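Local coordinates for protein fatty Acyl-Adenylate Ligase (Escherichia coli, PDB 3PBK) that belongs to the AMP-binding enzyme family of the ANL superfamily, whose members are built from a large N-terminal and a small C-terminal domain, at residues 218-226 / 244-254; 417-425 / 433-441. All coordinates share one frame; numbering follows the deposited sequence.

Contact 1: residues 218-226 / 244-254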
ATOM      1  N   ASP A 218     -17.792  14.592  -4.609  1.00 23.17           N
ATOM      2  CA  ASP A 218     -16.416  14.096  -4.722  1.00 22.62           C
ATOM      3  C   ASP A 218     -16.345  12.956  -5.732  1.00 22.93           C
ATOM      4  O   ASP A 218     -17.324  12.235  -5.959  1.00 22.94           O
ATOM      5  CB  ASP A 218     -15.868  13.614  -3.371  1.00 22.44           C
ATOM      6  CG  ASP A 218     -15.100  14.700  -2.616  1.00 22.30           C
ATOM      7  OD1 ASP A 218     -14.901  15.797  -3.180  1.00 22.69           O
ATOM      8  OD2 ASP A 218     -14.695  14.456  -1.455  1.00 21.19           O
ATOM      9  N   ARG A 219     -15.182  12.800  -6.345  1.00 22.61           N
ATOM     10  CA  ARG A 219     -14.974  11.726  -7.299  1.00 21.85           C
ATOM     11  C   ARG A 219     -13.524  11.270  -7.279  1.00 20.83           C
ATOM     12  O   ARG A 219     -12.614  12.080  -7.467  1.00 20.31           O
ATOM     13  CB  ARG A 219     -15.347  12.190  -8.694  1.00 21.60           C
ATOM     14  CG  ARG A 219     -14.521  11.537  -9.774  1.00 22.18           C
ATOM     15  CD  ARG A 219     -14.942  12.054 -11.116  1.00 23.41           C
ATOM     16  NE  ARG A 219     -16.148  11.388 -11.574  1.00 24.13           N
ATOM     17  CZ  ARG A 219     -16.176  10.626 -12.652  1.00 24.36           C
ATOM     18  NH1 ARG A 219     -15.061  10.485 -13.351  1.00 24.55           N
ATOM     19  NH2 ARG A 219     -17.298  10.027 -13.036  1.00 24.85           N
ATOM     20  N   CYS A 220     -13.324   9.970  -7.068  1.00 20.30           N
ATOM     21  CA  CYS A 220     -11.991   9.391  -6.899  1.00 20.11           C
ATOM     22  C   CYS A 220     -11.269   8.987  -8.187  1.00 20.41           C
ATOM     23  O   CYS A 220     -11.885   8.647  -9.195  1.00 20.91           O
ATOM     24  CB  CYS A 220     -12.075   8.177  -5.989  1.00 20.16           C
ATOM     25  SG  CYS A 220     -13.088   8.475  -4.549  1.00 21.78           S
ATOM     26  N   VAL A 221      -9.942   9.019  -8.127  1.00 20.07           N
ATOM     27  CA  VAL A 221      -9.095   8.632  -9.244  1.00 20.46           C
ATOM     28  C   VAL A 221      -7.960   7.782  -8.690  1.00 19.72           C
ATOM     29  O   VAL A 221      -7.260   8.210  -7.775  1.00 20.04           O
ATOM     30  CB  VAL A 221      -8.503   9.879  -9.945  1.00 20.32           C
ATOM     31  CG1 VAL A 221      -7.559   9.473 -11.072  1.00 19.74           C
ATOM     32  CG2 VAL A 221      -9.615  10.776 -10.465  1.00 20.69           C
ATOM     33  N   SER A 222      -7.780   6.579  -9.223  1.00 19.07           N
ATOM     34  CA  SER A 222      -6.703   5.712  -8.754  1.00 19.28           C
ATOM     35  C   SER A 222      -5.973   5.027  -9.894  1.00 19.65           C
ATOM     36  O   SER A 222      -6.579   4.648 -10.893  1.00 20.31           O
ATOM     37  CB  SER A 222      -7.235   4.652  -7.789  1.00 19.16           C
ATOM     38  OG  SER A 222      -6.314   3.584  -7.646  1.00 18.61           O
ATOM     39  N   TRP A 223      -4.664   4.879  -9.745  1.00 19.58           N
ATOM     40  CA  TRP A 223      -3.901   4.052 -10.660  1.00 19.81           C
ATOM     41  C   TRP A 223      -3.312   2.866  -9.888  1.00 20.72           C
ATOM     42  O   TRP A 223      -2.598   2.039 -10.455  1.00 22.49           O
ATOM     43  CB  TRP A 223      -2.814   4.865 -11.374  1.00 20.43           C
ATOM     44  CG  TRP A 223      -1.893   5.607 -10.454  1.00 20.10           C
ATOM     45  CD1 TRP A 223      -1.946   6.930 -10.135  1.00 20.15           C
ATOM     46  CD2 TRP A 223      -0.784   5.064  -9.726  1.00 20.21           C
ATOM     47  NE1 TRP A 223      -0.945   7.246  -9.250  1.00 19.47           N
ATOM     48  CE2 TRP A 223      -0.220   6.117  -8.982  1.00 20.36           C
ATOM     49  CE3 TRP A 223      -0.220   3.791  -9.627  1.00 20.02           C
ATOM     50  CZ2 TRP A 223       0.888   5.933  -8.156  1.00 20.84           C
ATOM     51  CZ3 TRP A 223       0.873   3.614  -8.810  1.00 19.52           C
ATOM     52  CH2 TRP A 223       1.418   4.675  -8.084  1.00 20.40           C
ATOM     53  N   LEU A 224      -3.640   2.778  -8.598  1.00 20.00           N
ATOM     54  CA  LEU A 224      -3.112   1.732  -7.722  1.00 19.90           C
ATOM     55  C   LEU A 224      -3.656   0.350  -8.058  1.00 21.76           C
ATOM     56  O   LEU A 224      -4.780   0.215  -8.550  1.00 22.41           O
ATOM     57  CB  LEU A 224      -3.441   2.052  -6.271  1.00 19.77           C
ATOM     58  CG  LEU A 224      -3.059   3.453  -5.822  1.00 19.75           C
ATOM     59  CD1 LEU A 224      -3.806   3.818  -4.562  1.00 20.20           C
ATOM     60  CD2 LEU A 224      -1.568   3.539  -5.612  1.00 19.39           C
ATOM     61  N   PRO A 225      -2.865  -0.695  -7.770  1.00 22.93           N
ATOM     62  CA  PRO A 225      -3.255  -2.078  -8.070  1.00 22.96           C
ATOM     63  C   PRO A 225      -4.280  -2.567  -7.065  1.00 22.35           C
ATOM     64  O   PRO A 225      -4.192  -2.193  -5.897  1.00 22.38           O
ATOM     65  CB  PRO A 225      -1.955  -2.864  -7.865  1.00 23.65           C
ATOM     66  CG  PRO A 225      -0.883  -1.849  -7.554  1.00 23.54           C
ATOM     67  CD  PRO A 225      -1.570  -0.623  -7.077  1.00 22.81           C
ATOM     68  N   PHE A 226      -5.225  -3.395  -7.492  1.00 22.83           N
ATOM     69  CA  PHE A 226      -6.185  -3.957  -6.545  1.00 21.98           C
ATOM     70  C   PHE A 226      -5.521  -4.988  -5.649  1.00 21.67           C
ATOM     71  O   PHE A 226      -6.069  -5.368  -4.621  1.00 21.25           O
ATOM     72  CB  PHE A 226      -7.406  -4.549  -7.257  1.00 21.62           C
ATOM     73  CG  PHE A 226      -8.298  -3.513  -7.900  1.00 21.56           C
ATOM     74  CD1 PHE A 226      -8.376  -2.232  -7.389  1.00 21.39           C
ATOM     75  CD2 PHE A 226      -9.067  -3.823  -9.001  1.00 21.46           C
ATOM     76  CE1 PHE A 226      -9.187  -1.289  -7.974  1.00 20.54           C
ATOM     77  CE2 PHE A 226      -9.882  -2.880  -9.578  1.00 20.65           C
ATOM     78  CZ  PHE A 226      -9.938  -1.617  -9.066  1.00 20.39           C
ATOM     79  N   LEU A 244     -19.854   6.862  -4.291  1.00 22.31           N
ATOM     80  CA  LEU A 244     -19.062   7.811  -5.082  1.00 21.72           C
ATOM     81  C   LEU A 244     -18.417   7.149  -6.295  1.00 21.17           C
ATOM     82  O   LEU A 244     -17.928   6.031  -6.211  1.00 21.86           O
ATOM     83  CB  LEU A 244     -17.947   8.412  -4.222  1.00 21.54           C
ATOM     84  CG  LEU A 244     -18.316   9.445  -3.162  1.00 21.94           C
ATOM     85  CD1 LEU A 244     -17.079  10.195  -2.713  1.00 21.93           C
ATOM     86  CD2 LEU A 244     -19.354  10.412  -3.691  1.00 22.72           C
ATOM     87  N   SER A 245     -18.380   7.845  -7.420  1.00 21.24           N
ATOM     88  CA  SER A 245     -17.765   7.268  -8.607  1.00 21.67           C
ATOM     89  C   SER A 245     -16.238   7.246  -8.504  1.00 21.30           C
ATOM     90  O   SER A 245     -15.648   7.959  -7.693  1.00 21.41           O
ATOM     91  CB  SER A 245     -18.213   8.028  -9.852  1.00 23.00           C
ATOM     92  OG  SER A 245     -19.602   7.852 -10.079  1.00 24.06           O
ATOM     93  N   VAL A 246     -15.596   6.425  -9.326  1.00 21.34           N
ATOM     94  CA  VAL A 246     -14.141   6.380  -9.362  1.00 20.55           C
ATOM     95  C   VAL A 246     -13.644   6.063 -10.770  1.00 21.40           C
ATOM     96  O   VAL A 246     -14.318   5.371 -11.527  1.00 22.15           O
ATOM     97  CB  VAL A 246     -13.596   5.341  -8.370  1.00 20.56           C
ATOM     98  CG1 VAL A 246     -13.927   3.943  -8.836  1.00 20.57           C
ATOM     99  CG2 VAL A 246     -12.102   5.503  -8.196  1.00 20.33           C
ATOM    100  N   ASP A 247     -12.469   6.584 -11.120  1.00 21.67           N
ATOM    101  CA  ASP A 247     -11.834   6.302 -12.410  1.00 21.64           C
ATOM    102  C   ASP A 247     -10.488   5.630 -12.210  1.00 20.91           C
ATOM    103  O   ASP A 247      -9.654   6.129 -11.455  1.00 20.53           O
ATOM    104  CB  ASP A 247     -11.595   7.594 -13.178  1.00 21.80           C
ATOM    105  CG  ASP A 247     -12.768   8.525 -13.123  1.00 22.83           C
ATOM    106  OD1 ASP A 247     -13.905   8.028 -13.024  1.00 23.24           O
ATOM    107  OD2 ASP A 247     -12.555   9.753 -13.176  1.00 23.80           O
ATOM    108  N   TYR A 248     -10.260   4.524 -12.906  1.00 21.28           N
ATOM    109  CA  TYR A 248      -9.005   3.795 -12.767  1.00 21.12           C
ATOM    110  C   TYR A 248      -8.092   3.908 -13.965  1.00 22.22           C
ATOM    111  O   TYR A 248      -8.552   3.956 -15.103  1.00 23.41           O
ATOM    112  CB  TYR A 248      -9.274   2.317 -12.569  1.00 21.01           C
ATOM    113  CG  TYR A 248     -10.165   2.016 -11.413  1.00 20.96           C
ATOM    114  CD1 TYR A 248     -11.430   1.491 -11.613  1.00 22.17           C
ATOM    115  CD2 TYR A 248      -9.746   2.253 -10.122  1.00 20.34           C
ATOM    116  CE1 TYR A 248     -12.257   1.212 -10.550  1.00 22.43           C
ATOM    117  CE2 TYR A 248     -10.558   1.976  -9.055  1.00 20.92           C
ATOM    118  CZ  TYR A 248     -11.815   1.455  -9.267  1.00 21.86           C
ATOM    119  OH  TYR A 248     -12.630   1.177  -8.192  1.00 21.74           O
ATOM    120  N   LEU A 249      -6.791   3.936 -13.691  1.00 22.42           N
ATOM    121  CA  LEU A 249      -5.777   3.600 -14.684  1.00 22.98           C
ATOM    122  C   LEU A 249      -5.186   2.244 -14.308  1.00 23.46           C
ATOM    123  O   LEU A 249      -5.300   1.793 -13.159  1.00 22.85           O
ATOM    124  CB  LEU A 249      -4.674   4.657 -14.723  1.00 23.10           C
ATOM    125  CG  LEU A 249      -4.975   5.975 -15.448  1.00 23.97           C
ATOM    126  CD1 LEU A 249      -3.819   6.949 -15.318  1.00 23.64           C
ATOM    127  CD2 LEU A 249      -5.278   5.728 -16.907  1.00 24.26           C
ATOM    128  N   ARG A 250      -4.571   1.570 -15.267  1.00 24.66           N
ATOM    129  CA  ARG A 250      -3.844   0.359 -14.921  1.00 25.51           C
ATOM    130  C   ARG A 250      -2.522   0.785 -14.302  1.00 25.32           C
ATOM    131  O   ARG A 250      -1.987   1.843 -14.635  1.00 25.01           O
ATOM    132  CB  ARG A 250      -3.639  -0.530 -16.146  1.00 27.22           C
ATOM    133  CG  ARG A 250      -4.938  -1.049 -16.738  1.00 26.99           C
ATOM    134  CD  ARG A 250      -4.684  -2.120 -17.782  1.00 29.54           C
ATOM    135  NE  ARG A 250      -4.682  -1.600 -19.147  1.00 32.28           N
ATOM    136  CZ  ARG A 250      -5.770  -1.182 -19.796  1.00 33.00           C
ATOM    137  NH1 ARG A 250      -6.951  -1.196 -19.187  1.00 31.76           N
ATOM    138  NH2 ARG A 250      -5.674  -0.732 -21.049  1.00 33.09           N
ATOM    139  N   THR A 251      -2.006  -0.010 -13.377  1.00 25.12           N
ATOM    140  CA  THR A 251      -0.816   0.404 -12.654  1.00 24.37           C
ATOM    141  C   THR A 251       0.371   0.512 -13.589  1.00 25.44           C
ATOM    142  O   THR A 251       1.170   1.434 -13.477  1.00 24.95           O
ATOM    143  CB  THR A 251      -0.475  -0.561 -11.529  1.00 24.07           C
ATOM    144  OG1 THR A 251      -1.580  -0.637 -10.624  1.00 23.46           O
ATOM    145  CG2 THR A 251       0.741  -0.068 -10.783  1.00 24.30           C
ATOM    146  N   GLN A 252       0.476  -0.433 -14.516  1.00 26.58           N
ATOM    147  CA  GLN A 252       1.569  -0.446 -15.488  1.00 27.46           C
ATOM    148  C   GLN A 252       1.496   0.752 -16.438  1.00 27.79           C
ATOM    149  O   GLN A 252       2.523   1.331 -16.792  1.00 28.36           O
ATOM    150  CB  GLN A 252       1.611  -1.772 -16.262  1.00 27.47           C
ATOM    151  CG  GLN A 252       0.232  -2.322 -16.671  1.00 30.29           C
ATOM    152  CD  GLN A 252      -0.484  -3.168 -15.578  1.00 30.59           C
ATOM    153  OE1 GLN A 252      -0.511  -2.813 -14.382  1.00 27.66           O
ATOM    154  NE2 GLN A 252      -1.085  -4.287 -16.009  1.00 29.80           N
ATOM    155  N   ASP A 253       0.283   1.134 -16.827  1.00 26.88           N
ATOM    156  CA  ASP A 253       0.085   2.277 -17.714  1.00 27.08           C
ATOM    157  C   ASP A 253       0.543   3.581 -17.081  1.00 26.93           C
ATOM    158  O   ASP A 253       1.127   4.432 -17.749  1.00 27.86           O
ATOM    159  CB  ASP A 253      -1.377   2.398 -18.130  1.00 27.66           C
ATOM    160  CG  ASP A 253      -1.803   1.312 -19.089  1.00 29.27           C
ATOM    161  OD1 ASP A 253      -0.930   0.755 -19.793  1.00 30.52           O
ATOM    162  OD2 ASP A 253      -3.019   1.028 -19.141  1.00 28.96           O
ATOM    163  N   PHE A 254       0.260   3.751 -15.795  1.00 26.07           N
ATOM    164  CA  PHE A 254       0.784   4.896 -15.066  1.00 25.76           C
ATOM    165  C   PHE A 254       2.310   4.853 -15.033  1.00 26.67           C
ATOM    166  O   PHE A 254       2.970   5.845 -15.335  1.00 27.33           O
ATOM    167  CB  PHE A 254       0.227   4.952 -13.642  1.00 23.94           C
ATOM    168  CG  PHE A 254       1.044   5.797 -12.704  1.00 22.38           C
ATOM    169  CD1 PHE A 254       0.892   7.174 -12.680  1.00 22.23           C
ATOM    170  CD2 PHE A 254       1.969   5.212 -11.852  1.00 21.95           C
ATOM    171  CE1 PHE A 254       1.647   7.961 -11.822  1.00 22.03           C
ATOM    172  CE2 PHE A 254       2.729   5.988 -10.988  1.00 21.91           C
ATOM    173  CZ  PHE A 254       2.566   7.368 -10.969  1.00 21.86           C
TER
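Cys220, Val221 and Ser222 pair with Val246, Asp247 and Tyr248 as parallel strands, their axes 16° apart. Four backbone bonds alternate across them, from Cys220 N to Ser245 O at one end to Leu249 N and Ser222 O at the other. Beyond the strands, the hydroxyl of Thr251 in helix 251-256 donates to Trp223 O (2.9 Å) in the carbonyl plane, while its CG2 methyl sits at the edge of the Trp223 ring.

The charged pair is Arg219 and Asp247, with NH1 2.6 Å from OD2. The arginine chain bends at chi3 (-80°), and OD2 lies at the guanidinium edge, near its plane, though the carboxylate plane is turned 57° from it.

Two aromatic pairs form. Past the strand ends Trp223 and Phe254, both flat, stack face to face, the five-membered ring 3.7 Å from Phe254 between centroids; Leu224 CD2 lies over the rim of the opposite indole face. Beside the strand, Phe226 points its CZ edge at the Tyr248 face, T-shaped; Tyr248 OH bonds to Phe235 O of the connecting helix 229-241.

The backbone bonds thus set the register of this β-α-β unit, Arg219-Asp247 adds a charged tie, and the Trp223-Phe254 stack joins the strand end to helix 251-256.

Contact 2: residues 417-425 / 433-441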
ATOM      1  N   GLY A 417      -8.774  -0.643  18.135  1.00 16.14           N
ATOM      2  CA  GLY A 417     -10.067  -0.150  17.696  1.00 15.60           C
ATOM      3  C   GLY A 417     -10.682  -1.062  16.659  1.00 15.26           C
ATOM      4  O   GLY A 417     -10.068  -2.031  16.236  1.00 15.29           O
ATOM      5  N   PRO A 418     -11.896  -0.733  16.218  1.00 15.63           N
ATOM      6  CA  PRO A 418     -12.770  -1.585  15.400  1.00 16.04           C
ATOM      7  C   PRO A 418     -12.134  -2.069  14.100  1.00 17.02           C
ATOM      8  O   PRO A 418     -12.437  -3.181  13.655  1.00 17.40           O
ATOM      9  CB  PRO A 418     -13.935  -0.663  15.068  1.00 15.44           C
ATOM     10  CG  PRO A 418     -13.892   0.385  16.101  1.00 16.76           C
ATOM     11  CD  PRO A 418     -12.455   0.610  16.392  1.00 15.80           C
ATOM     12  N   SER A 419     -11.286  -1.243  13.496  1.00 16.25           N
ATOM     13  CA  SER A 419     -10.647  -1.588  12.235  1.00 15.95           C
ATOM     14  C   SER A 419      -9.638  -2.718  12.378  1.00 16.25           C
ATOM     15  O   SER A 419      -9.370  -3.431  11.425  1.00 16.72           O
ATOM     16  CB  SER A 419      -9.959  -0.362  11.646  1.00 16.22           C
ATOM     17  OG  SER A 419     -10.910   0.640  11.336  1.00 16.75           O
ATOM     18  N   LEU A 420      -9.080  -2.879  13.571  1.00 16.40           N
ATOM     19  CA  LEU A 420      -8.045  -3.880  13.803  1.00 16.17           C
ATOM     20  C   LEU A 420      -8.459  -5.242  13.262  1.00 17.58           C
ATOM     21  O   LEU A 420      -9.618  -5.646  13.402  1.00 17.82           O
ATOM     22  CB  LEU A 420      -7.766  -4.004  15.293  1.00 15.94           C
ATOM     23  CG  LEU A 420      -6.318  -4.217  15.720  1.00 15.96           C
ATOM     24  CD1 LEU A 420      -6.275  -5.017  17.003  1.00 15.98           C
ATOM     25  CD2 LEU A 420      -5.552  -4.926  14.640  1.00 16.83           C
HETATM   26  N   MSE A 421      -7.506  -5.953  12.664  1.00 17.51           N
HETATM   27  CA  MSE A 421      -7.758  -7.272  12.111  1.00 17.19           C
HETATM   28  C   MSE A 421      -8.091  -8.253  13.216  1.00 18.17           C
HETATM   29  O   MSE A 421      -8.132  -7.893  14.394  1.00 18.42           O
HETATM   30  CB  MSE A 421      -6.530  -7.773  11.381  1.00 17.75           C
HETATM   31  CG  MSE A 421      -5.371  -8.049  12.305  1.00 19.34           C
HETATM   32 SE   MSE A 421      -3.878  -8.938  11.405  1.00 28.99          SE
HETATM   33  CE  MSE A 421      -2.660  -9.068  12.930  1.00 21.87           C
ATOM     34  N   SER A 422      -8.328  -9.502  12.834  1.00 18.21           N
ATOM     35  CA  SER A 422      -8.641 -10.537  13.804  1.00 17.68           C
ATOM     36  C   SER A 422      -7.379 -11.311  14.116  1.00 18.13           C
ATOM     37  O   SER A 422      -7.255 -11.936  15.174  1.00 17.92           O
ATOM     38  CB  SER A 422      -9.720 -11.458  13.256  1.00 17.96           C
ATOM     39  OG  SER A 422     -10.881 -10.719  12.897  1.00 17.48           O
ATOM     40  N   GLY A 423      -6.438 -11.232  13.182  1.00 19.04           N
ATOM     41  CA  GLY A 423      -5.164 -11.918  13.269  1.00 19.65           C
ATOM     42  C   GLY A 423      -4.788 -12.454  11.902  1.00 19.80           C
ATOM     43  O   GLY A 423      -5.506 -12.251  10.928  1.00 19.02           O
ATOM     44  N   TYR A 424      -3.654 -13.138  11.826  1.00 21.62           N
ATOM     45  CA  TYR A 424      -3.220 -13.750  10.577  1.00 22.09           C
ATOM     46  C   TYR A 424      -3.901 -15.086  10.413  1.00 20.89           C
ATOM     47  O   TYR A 424      -3.971 -15.870  11.352  1.00 21.03           O
ATOM     48  CB  TYR A 424      -1.694 -13.921  10.528  1.00 23.25           C
ATOM     49  CG  TYR A 424      -0.940 -12.613  10.517  1.00 23.74           C
ATOM     50  CD1 TYR A 424      -1.055 -11.734   9.450  1.00 23.70           C
ATOM     51  CD2 TYR A 424      -0.122 -12.254  11.580  1.00 24.51           C
ATOM     52  CE1 TYR A 424      -0.374 -10.529   9.447  1.00 25.59           C
ATOM     53  CE2 TYR A 424       0.564 -11.053  11.583  1.00 24.97           C
ATOM     54  CZ  TYR A 424       0.433 -10.198  10.518  1.00 25.10           C
ATOM     55  OH  TYR A 424       1.108  -9.011  10.528  1.00 24.17           O
ATOM     56  N   PHE A 425      -4.395 -15.336   9.207  1.00 21.29           N
ATOM     57  CA  PHE A 425      -5.150 -16.543   8.901  1.00 22.01           C
ATOM     58  C   PHE A 425      -4.398 -17.827   9.237  1.00 21.94           C
ATOM     59  O   PHE A 425      -3.348 -18.106   8.668  1.00 22.59           O
ATOM     60  CB  PHE A 425      -5.546 -16.546   7.432  1.00 22.31           C
ATOM     61  CG  PHE A 425      -6.415 -17.690   7.057  1.00 23.23           C
ATOM     62  CD1 PHE A 425      -7.780 -17.641   7.294  1.00 22.59           C
ATOM     63  CD2 PHE A 425      -5.877 -18.818   6.473  1.00 25.12           C
ATOM     64  CE1 PHE A 425      -8.596 -18.692   6.959  1.00 22.93           C
ATOM     65  CE2 PHE A 425      -6.686 -19.881   6.133  1.00 27.14           C
ATOM     66  CZ  PHE A 425      -8.053 -19.816   6.376  1.00 26.42           C
ATOM     67  N   GLU A 433      -3.522 -13.120  20.882  1.00 20.81           N
ATOM     68  CA  GLU A 433      -2.995 -11.869  21.444  1.00 20.54           C
ATOM     69  C   GLU A 433      -3.944 -10.693  21.222  1.00 18.99           C
ATOM     70  O   GLU A 433      -4.196  -9.895  22.126  1.00 17.56           O
ATOM     71  CB  GLU A 433      -1.616 -11.546  20.849  1.00 21.85           C
ATOM     72  CG  GLU A 433      -0.442 -12.189  21.591  1.00 25.39           C
ATOM     73  CD  GLU A 433       0.867 -12.214  20.775  1.00 28.89           C
ATOM     74  OE1 GLU A 433       0.940 -11.558  19.697  1.00 26.43           O
ATOM     75  OE2 GLU A 433       1.825 -12.899  21.227  1.00 29.18           O
ATOM     76  N   ILE A 434      -4.468 -10.592  20.005  1.00 19.27           N
ATOM     77  CA  ILE A 434      -5.352  -9.499  19.642  1.00 18.17           C
ATOM     78  C   ILE A 434      -6.646  -9.600  20.432  1.00 18.70           C
ATOM     79  O   ILE A 434      -7.117  -8.603  20.992  1.00 17.63           O
ATOM     80  CB  ILE A 434      -5.620  -9.482  18.135  1.00 17.73           C
ATOM     81  CG1 ILE A 434      -4.354  -9.021  17.414  1.00 17.87           C
ATOM     82  CG2 ILE A 434      -6.796  -8.578  17.799  1.00 17.03           C
ATOM     83  CD1 ILE A 434      -4.570  -8.635  15.976  1.00 18.65           C
ATOM     84  N   ALA A 435      -7.205 -10.811  20.488  1.00 19.55           N
ATOM     85  CA  ALA A 435      -8.393 -11.099  21.296  1.00 18.45           C
ATOM     86  C   ALA A 435      -8.199 -10.717  22.777  1.00 18.13           C
ATOM     87  O   ALA A 435      -9.119 -10.207  23.428  1.00 16.96           O
ATOM     88  CB  ALA A 435      -8.745 -12.561  21.172  1.00 17.99           C
ATOM     89  N   ALA A 436      -6.992 -10.969  23.284  1.00 17.45           N
ATOM     90  CA  ALA A 436      -6.632 -10.705  24.671  1.00 16.70           C
ATOM     91  C   ALA A 436      -6.394  -9.216  24.997  1.00 17.20           C
ATOM     92  O   ALA A 436      -7.073  -8.643  25.849  1.00 17.56           O
ATOM     93  CB  ALA A 436      -5.411 -11.526  25.038  1.00 17.39           C
ATOM     94  N   THR A 437      -5.429  -8.588  24.331  1.00 17.18           N
ATOM     95  CA  THR A 437      -5.085  -7.196  24.634  1.00 16.08           C
ATOM     96  C   THR A 437      -5.917  -6.161  23.884  1.00 15.35           C
ATOM     97  O   THR A 437      -6.227  -5.105  24.418  1.00 15.35           O
ATOM     98  CB  THR A 437      -3.611  -6.905  24.344  1.00 16.06           C
ATOM     99  OG1 THR A 437      -3.403  -6.849  22.925  1.00 15.94           O
ATOM    100  CG2 THR A 437      -2.725  -7.983  24.961  1.00 16.11           C
ATOM    101  N   GLY A 438      -6.266  -6.457  22.643  1.00 15.34           N
ATOM    102  CA  GLY A 438      -6.971  -5.494  21.824  1.00 15.21           C
ATOM    103  C   GLY A 438      -6.009  -4.551  21.124  1.00 14.98           C
ATOM    104  O   GLY A 438      -6.435  -3.644  20.406  1.00 14.56           O
ATOM    105  N   TRP A 439      -4.714  -4.776  21.347  1.00 14.93           N
ATOM    106  CA  TRP A 439      -3.648  -3.978  20.748  1.00 15.06           C
ATOM    107  C   TRP A 439      -2.825  -4.766  19.755  1.00 14.84           C
ATOM    108  O   TRP A 439      -2.660  -5.981  19.879  1.00 15.25           O
ATOM    109  CB  TRP A 439      -2.684  -3.454  21.816  1.00 15.31           C
ATOM    110  CG  TRP A 439      -3.236  -2.366  22.622  1.00 15.30           C
ATOM    111  CD1 TRP A 439      -3.734  -2.467  23.873  1.00 15.77           C
ATOM    112  CD2 TRP A 439      -3.366  -0.988  22.240  1.00 16.08           C
ATOM    113  NE1 TRP A 439      -4.174  -1.242  24.305  1.00 16.87           N
ATOM    114  CE2 TRP A 439      -3.956  -0.314  23.325  1.00 16.06           C
ATOM    115  CE3 TRP A 439      -3.040  -0.263  21.093  1.00 15.04           C
ATOM    116  CZ2 TRP A 439      -4.225   1.055  23.301  1.00 14.91           C
ATOM    117  CZ3 TRP A 439      -3.318   1.095  21.073  1.00 15.20           C
ATOM    118  CH2 TRP A 439      -3.903   1.737  22.172  1.00 14.74           C
ATOM    119  N   LEU A 440      -2.274  -4.055  18.785  1.00 14.40           N
ATOM    120  CA  LEU A 440      -1.351  -4.656  17.849  1.00 14.78           C
ATOM    121  C   LEU A 440      -0.137  -3.768  17.745  1.00 15.14           C
ATOM    122  O   LEU A 440      -0.263  -2.547  17.657  1.00 14.59           O
ATOM    123  CB  LEU A 440      -1.982  -4.779  16.469  1.00 14.76           C
ATOM    124  CG  LEU A 440      -0.959  -5.210  15.430  1.00 15.05           C
ATOM    125  CD1 LEU A 440      -1.073  -6.688  15.179  1.00 16.05           C
ATOM    126  CD2 LEU A 440      -1.162  -4.455  14.154  1.00 15.88           C
ATOM    127  N   ASP A 441       1.040  -4.384  17.768  1.00 15.65           N
ATOM    128  CA  ASP A 441       2.285  -3.687  17.482  1.00 15.24           C
ATOM    129  C   ASP A 441       2.549  -3.701  15.977  1.00 15.43           C
ATOM    130  O   ASP A 441       2.787  -4.751  15.400  1.00 15.85           O
ATOM    131  CB  ASP A 441       3.424  -4.373  18.218  1.00 15.64           C
ATOM    132  CG  ASP A 441       4.760  -3.755  17.915  1.00 17.45           C
ATOM    133  OD1 ASP A 441       4.834  -2.992  16.928  1.00 17.05           O
ATOM    134  OD2 ASP A 441       5.731  -4.025  18.664  1.00 19.12           O
TER
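Ile434, on the last turns of helix 428-437, reaches into the loop formed by residues 417-425, and its branches meet different partners. Its CB lies 4.2 Å from Ser422 O. From there CG2, anti to the backbone N, meets Leu420 CD1 tip to tip at 3.7 Å and lies as close to Met421 O. The other branch runs through CG1, beside the backbone N (chi1 -72°), to CD1, which rests 3.8 Å from CG and 3.6 Å from CE of Met421, modelled as selenomethionine. A β-branched side chain suits this place because one residue can serve two neighbours.

The extended Met421 chain crosses Ile434 at about a right angle. Its CE also touches Leu440 CD1 (3.6 Å) and lies over the rim of one face of the Tyr424 ring. Leu420 CD2 packs on Leu440 CB at 4.0 Å, while its CD1 approaches Gly438 O.

Gly438, with phi 86°, takes the chain out of the helix, and its N still bonds to Ile434 O; Thr437 OG1 accepts from Trp439 N in an ST turn. Leu440 then pairs through its backbone with Ile415 of strand 411-416. The arrangement is an apolar packing of a strand-loop-helix-strand connection, with both strands in the antiparallel sheet.

Contact 1 closes before contact 2 opens along the chain, and the two lie on opposite sides of the chain's centre, about 30 Å apart between centres and about 16 Å between nearest atoms. They share no sheet. Strands 220-222 and 246-248 are neighbours inside the large mixed sheet, flanked by strands 35-39 and 272-275, whereas contact 2 lies mostly on the loop and helix linking two strands, 411-416 and 440-442, of the antiparallel sheet. The bound 5'-O-[(S)-(dodecanoyloxy)(hydroxy)phosphoryl]adenosine relates them: the Cys220 side chain is about 5 Å from it and that of Leu440 about 8 Å. One residue of each contact thus lies in the ligand's neighbourhood, Cys220 nearer than Leu440.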